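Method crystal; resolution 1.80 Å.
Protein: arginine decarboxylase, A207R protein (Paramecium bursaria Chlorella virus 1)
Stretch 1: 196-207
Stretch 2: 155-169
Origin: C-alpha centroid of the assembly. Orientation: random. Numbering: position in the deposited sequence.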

# COMPACT_ATOMS: atom_id res chain seq x y z
N GLU A 196 17.46 4.45 -33.43
CA GLU A 196 16.55 4.36 -34.56
C GLU A 196 15.43 5.39 -34.44
O GLU A 196 15.02 5.98 -35.43
CB GLU A 196 15.98 2.95 -34.69
CG GLU A 196 17.04 1.91 -35.08
CD GLU A 196 16.59 0.47 -34.93
OE1 GLU A 196 15.48 0.22 -34.38
OE2 GLU A 196 17.36 -0.44 -35.35
N ALA A 197 14.92 5.58 -33.22
CA ALA A 197 13.92 6.62 -32.98
C ALA A 197 14.50 8.04 -33.13
O ALA A 197 13.84 8.94 -33.66
CB ALA A 197 13.29 6.44 -31.59
N PHE A 198 15.73 8.22 -32.67
CA PHE A 198 16.47 9.47 -32.80
C PHE A 198 16.54 9.85 -34.28
O PHE A 198 16.29 11.02 -34.65
CB PHE A 198 17.88 9.23 -32.26
CG PHE A 198 18.56 10.43 -31.71
CD1 PHE A 198 18.37 10.81 -30.38
CD2 PHE A 198 19.46 11.15 -32.51
CE1 PHE A 198 19.04 11.90 -29.85
CE2 PHE A 198 20.14 12.26 -31.99
CZ PHE A 198 19.92 12.62 -30.64
N ASN A 199 16.86 8.86 -35.12
CA ASN A 199 16.96 9.05 -36.57
C ASN A 199 15.63 9.37 -37.25
O ASN A 199 15.61 10.10 -38.25
CB ASN A 199 17.67 7.86 -37.24
CG ASN A 199 19.16 7.77 -36.87
OD1 ASN A 199 19.77 8.75 -36.42
ND2 ASN A 199 19.73 6.60 -37.07
N GLU A 200 14.53 8.83 -36.72
CA GLU A 200 13.19 9.17 -37.19
C GLU A 200 12.85 10.62 -36.86
O GLU A 200 12.27 11.34 -37.68
CB GLU A 200 12.13 8.27 -36.57
CG GLU A 200 12.14 6.86 -37.10
CD GLU A 200 11.35 6.70 -38.39
OE1 GLU A 200 10.91 5.56 -38.65
OE2 GLU A 200 11.17 7.68 -39.16
N ALA A 201 13.23 11.05 -35.65
CA ALA A 201 13.00 12.42 -35.20
C ALA A 201 13.73 13.43 -36.08
O ALA A 201 13.16 14.47 -36.46
CB ALA A 201 13.38 12.60 -33.72
N ILE A 202 14.98 13.12 -36.42
CA ILE A 202 15.76 13.96 -37.33
C ILE A 202 15.07 14.02 -38.71
O ILE A 202 14.96 15.09 -39.32
CB ILE A 202 17.23 13.48 -37.43
CG1 ILE A 202 17.96 13.75 -36.11
CG2 ILE A 202 17.98 14.18 -38.59
CD1 ILE A 202 19.24 12.97 -35.93
N SER A 203 14.59 12.86 -39.17
CA SER A 203 13.90 12.73 -40.45
C SER A 203 12.65 13.62 -40.53
O SER A 203 12.37 14.22 -41.56
CB SER A 203 13.55 11.27 -40.74
OG SER A 203 12.92 11.15 -42.02
N VAL A 204 11.92 13.68 -39.43
CA VAL A 204 10.71 14.49 -39.30
C VAL A 204 11.03 15.99 -39.26
O VAL A 204 10.21 16.82 -39.69
CB VAL A 204 9.88 14.01 -38.06
CG1 VAL A 204 8.80 15.01 -37.65
CG2 VAL A 204 9.26 12.65 -38.34
N GLY A 205 12.23 16.35 -38.79
CA GLY A 205 12.65 17.75 -38.72
C GLY A 205 12.98 18.26 -37.33
O GLY A 205 13.24 19.45 -37.14
N HIS A 206 12.97 17.37 -36.34
CA HIS A 206 13.41 17.69 -34.99
C HIS A 206 14.92 17.68 -34.95
O HIS A 206 15.57 17.12 -35.84
CB HIS A 206 12.84 16.68 -33.97
CG HIS A 206 11.35 16.69 -33.91
ND1 HIS A 206 10.64 17.73 -33.33
CD2 HIS A 206 10.42 15.82 -34.36
CE1 HIS A 206 9.34 17.48 -33.43
NE2 HIS A 206 9.19 16.33 -34.05
N LYS A 207 15.47 18.31 -33.91
CA LYS A 207 16.92 18.37 -33.68
C LYS A 207 17.22 17.81 -32.30
O LYS A 207 17.62 18.54 -31.39
CB LYS A 207 17.42 19.82 -33.84
CG LYS A 207 17.23 20.33 -35.28
CD LYS A 207 17.80 21.74 -35.51
CE LYS A 207 16.80 22.83 -35.12
NZ LYS A 207 17.13 24.15 -35.84
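Stretch 2 (155-169) EIRHLLEYAKQLDIE

Two helices that run in roughly the same direction can mesh by exchanging apolar knobs, with polar side chains adding hydrogen bonds and a salt bridge around them, and this pair from an arginine decarboxylase illustrates the principle. Residues 156-165 of the second stretch form a helix whose axis crosses that of helix 196-204 at -38°, with a closest approach of 9.4 Å; Leu 166 then leaves helical geometry, and the chain continues as a loop through Ile 168.

Along the first stretch, contact begins at Ala 197, whose CB lies 4.0 Å from Ile 156 CG2. One turn later, Glu 200 turns toward the partner helix and makes a salt bridge, OE2 to Arg 157 NH1, at 2.9 Å. At Ala 201 a knob from the second helix comes in: Leu 160 inserts among Ala 197, Glu 200, Ala 201 and Val 204, its CD1 3.9 Å from Ala 201 CB. Ser 203 OG accepts a second hydrogen bond from Arg 157 NH1 (3.1 Å), while Arg 157 NE, through its bond to Glu 161 OE1 (3.1 Å), ties the guanidinium to its own helix.

Val 204 returns the knob, sitting among Arg 157, Leu 160, Glu 161 and Lys 164; its CG2 packs over one face of the guanidinium, 3.8 Å from Arg 157 CZ. Gly 205 ends the helix with positive phi, a conformation that calls for glycine, and its O receives Lys 164 NZ at 2.8 Å.

Finally, His 206 NE2 donates to Leu 160 O at 2.9 Å and a nearly straight 173°, although that carbonyl also accepts the helical bond from Lys 164 N (3.0 Å). Lys 164 CD covers one face of the imidazole, 4.3 Å from the ring centroid, and Ile 168 O lies at its edge, 3.4 Å from His 206 CE1.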

# COMPACT_ATOMS: atom_id res chain seq x y z
N GLU A 155 4.25 3.45 -33.89
CA GLU A 155 3.68 4.79 -33.76
C GLU A 155 4.73 5.88 -33.56
O GLU A 155 4.37 7.05 -33.41
CB GLU A 155 2.64 4.83 -32.66
CG GLU A 155 3.12 4.22 -31.40
CD GLU A 155 2.09 4.21 -30.27
OE1 GLU A 155 0.96 4.76 -30.43
OE2 GLU A 155 2.43 3.66 -29.21
N ILE A 156 6.00 5.50 -33.53
CA ILE A 156 7.09 6.46 -33.32
C ILE A 156 7.03 7.62 -34.33
O ILE A 156 6.98 8.79 -33.92
CB ILE A 156 8.52 5.79 -33.35
CG1 ILE A 156 8.71 4.76 -32.21
CG2 ILE A 156 9.64 6.84 -33.28
CD1 ILE A 156 8.09 5.24 -30.90
N ARG A 157 7.02 7.30 -35.63
CA ARG A 157 7.01 8.36 -36.64
C ARG A 157 5.78 9.26 -36.54
O ARG A 157 5.89 10.48 -36.61
CB ARG A 157 7.19 7.81 -38.07
CG ARG A 157 7.56 8.96 -39.00
CD ARG A 157 7.79 8.59 -40.45
NE ARG A 157 8.04 9.83 -41.19
CZ ARG A 157 9.23 10.39 -41.37
NH1 ARG A 157 10.33 9.84 -40.89
NH2 ARG A 157 9.32 11.52 -42.07
N HIS A 158 4.61 8.64 -36.37
CA HIS A 158 3.36 9.38 -36.22
C HIS A 158 3.42 10.39 -35.08
O HIS A 158 3.03 11.55 -35.25
CB HIS A 158 2.18 8.42 -36.00
CG HIS A 158 0.93 9.11 -35.52
ND1 HIS A 158 0.12 9.85 -36.36
CD2 HIS A 158 0.38 9.19 -34.29
CE1 HIS A 158 -0.88 10.35 -35.66
NE2 HIS A 158 -0.75 9.97 -34.40
N LEU A 159 3.89 9.94 -33.91
CA LEU A 159 3.96 10.80 -32.73
C LEU A 159 4.92 11.97 -32.93
O LEU A 159 4.65 13.09 -32.51
CB LEU A 159 4.37 9.99 -31.50
CG LEU A 159 3.29 9.06 -30.93
CD1 LEU A 159 3.89 8.25 -29.81
CD2 LEU A 159 2.06 9.83 -30.44
N LEU A 160 6.03 11.70 -33.60
CA LEU A 160 7.03 12.73 -33.89
C LEU A 160 6.49 13.74 -34.89
O LEU A 160 6.77 14.94 -34.77
CB LEU A 160 8.33 12.10 -34.39
CG LEU A 160 9.09 11.25 -33.35
CD1 LEU A 160 10.13 10.39 -34.02
CD2 LEU A 160 9.73 12.12 -32.27
N GLU A 161 5.71 13.27 -35.85
CA GLU A 161 5.09 14.14 -36.85
C GLU A 161 4.02 15.01 -36.22
O GLU A 161 3.89 16.18 -36.55
CB GLU A 161 4.50 13.31 -37.98
CG GLU A 161 5.55 12.77 -38.93
CD GLU A 161 4.98 11.82 -39.99
OE1 GLU A 161 5.61 11.71 -41.07
OE2 GLU A 161 3.93 11.17 -39.74
N TYR A 162 3.26 14.42 -35.30
CA TYR A 162 2.23 15.15 -34.58
C TYR A 162 2.84 16.25 -33.72
O TYR A 162 2.30 17.36 -33.64
CB TYR A 162 1.37 14.20 -33.75
CG TYR A 162 0.05 14.80 -33.32
CD1 TYR A 162 -0.96 15.10 -34.24
CD2 TYR A 162 -0.19 15.07 -31.98
CE1 TYR A 162 -2.17 15.65 -33.83
CE2 TYR A 162 -1.40 15.60 -31.55
CZ TYR A 162 -2.38 15.88 -32.47
OH TYR A 162 -3.56 16.43 -32.05
N ALA A 163 3.95 15.94 -33.06
CA ALA A 163 4.66 16.95 -32.29
C ALA A 163 5.11 18.09 -33.20
O ALA A 163 4.90 19.25 -32.87
CB ALA A 163 5.83 16.33 -31.55
N LYS A 164 5.71 17.76 -34.34
CA LYS A 164 6.17 18.77 -35.32
C LYS A 164 5.01 19.68 -35.75
O LYS A 164 5.14 20.91 -35.79
CB LYS A 164 6.80 18.08 -36.55
CG LYS A 164 7.54 19.02 -37.52
CD LYS A 164 8.93 19.39 -36.98
CE LYS A 164 9.55 20.53 -37.79
NZ LYS A 164 10.84 20.97 -37.19
N GLN A 165 3.88 19.05 -36.06
CA GLN A 165 2.69 19.77 -36.50
C GLN A 165 2.20 20.78 -35.46
O GLN A 165 1.71 21.85 -35.81
CB GLN A 165 1.57 18.79 -36.84
CG GLN A 165 0.22 19.46 -36.97
CD GLN A 165 -0.88 18.54 -37.41
OE1 GLN A 165 -2.00 19.01 -37.67
NE2 GLN A 165 -0.60 17.23 -37.51
N LEU A 166 2.33 20.42 -34.18
CA LEU A 166 1.92 21.29 -33.07
C LEU A 166 3.03 22.23 -32.58
O LEU A 166 2.87 22.88 -31.54
CB LEU A 166 1.37 20.47 -31.90
CG LEU A 166 0.07 19.68 -32.11
CD1 LEU A 166 -0.27 18.90 -30.84
CD2 LEU A 166 -1.09 20.59 -32.52
N ASP A 167 4.13 22.32 -33.33
CA ASP A 167 5.24 23.20 -32.98
C ASP A 167 5.82 22.84 -31.61
O ASP A 167 6.24 23.73 -30.86
CB ASP A 167 4.81 24.67 -33.03
CG ASP A 167 4.61 25.16 -34.45
OD1 ASP A 167 5.29 24.64 -35.37
OD2 ASP A 167 3.82 26.11 -34.66
N ILE A 168 5.83 21.54 -31.32
CA ILE A 168 6.41 20.99 -30.09
C ILE A 168 7.82 20.49 -30.37
O ILE A 168 8.03 19.70 -31.29
CB ILE A 168 5.55 19.82 -29.52
CG1 ILE A 168 4.14 20.26 -29.11
CG2 ILE A 168 6.27 19.16 -28.31
CD1 ILE A 168 4.10 21.60 -28.37
N GLU A 169 8.78 20.98 -29.58
CA GLU A 169 10.19 20.64 -29.76
C GLU A 169 10.48 19.29 -29.10
O GLU A 169 10.43 19.18 -27.88
CB GLU A 169 11.04 21.73 -29.11
CG GLU A 169 12.54 21.63 -29.35
CD GLU A 169 13.32 22.76 -28.66
OE1 GLU A 169 14.58 22.78 -28.77
OE2 GLU A 169 12.68 23.61 -28.01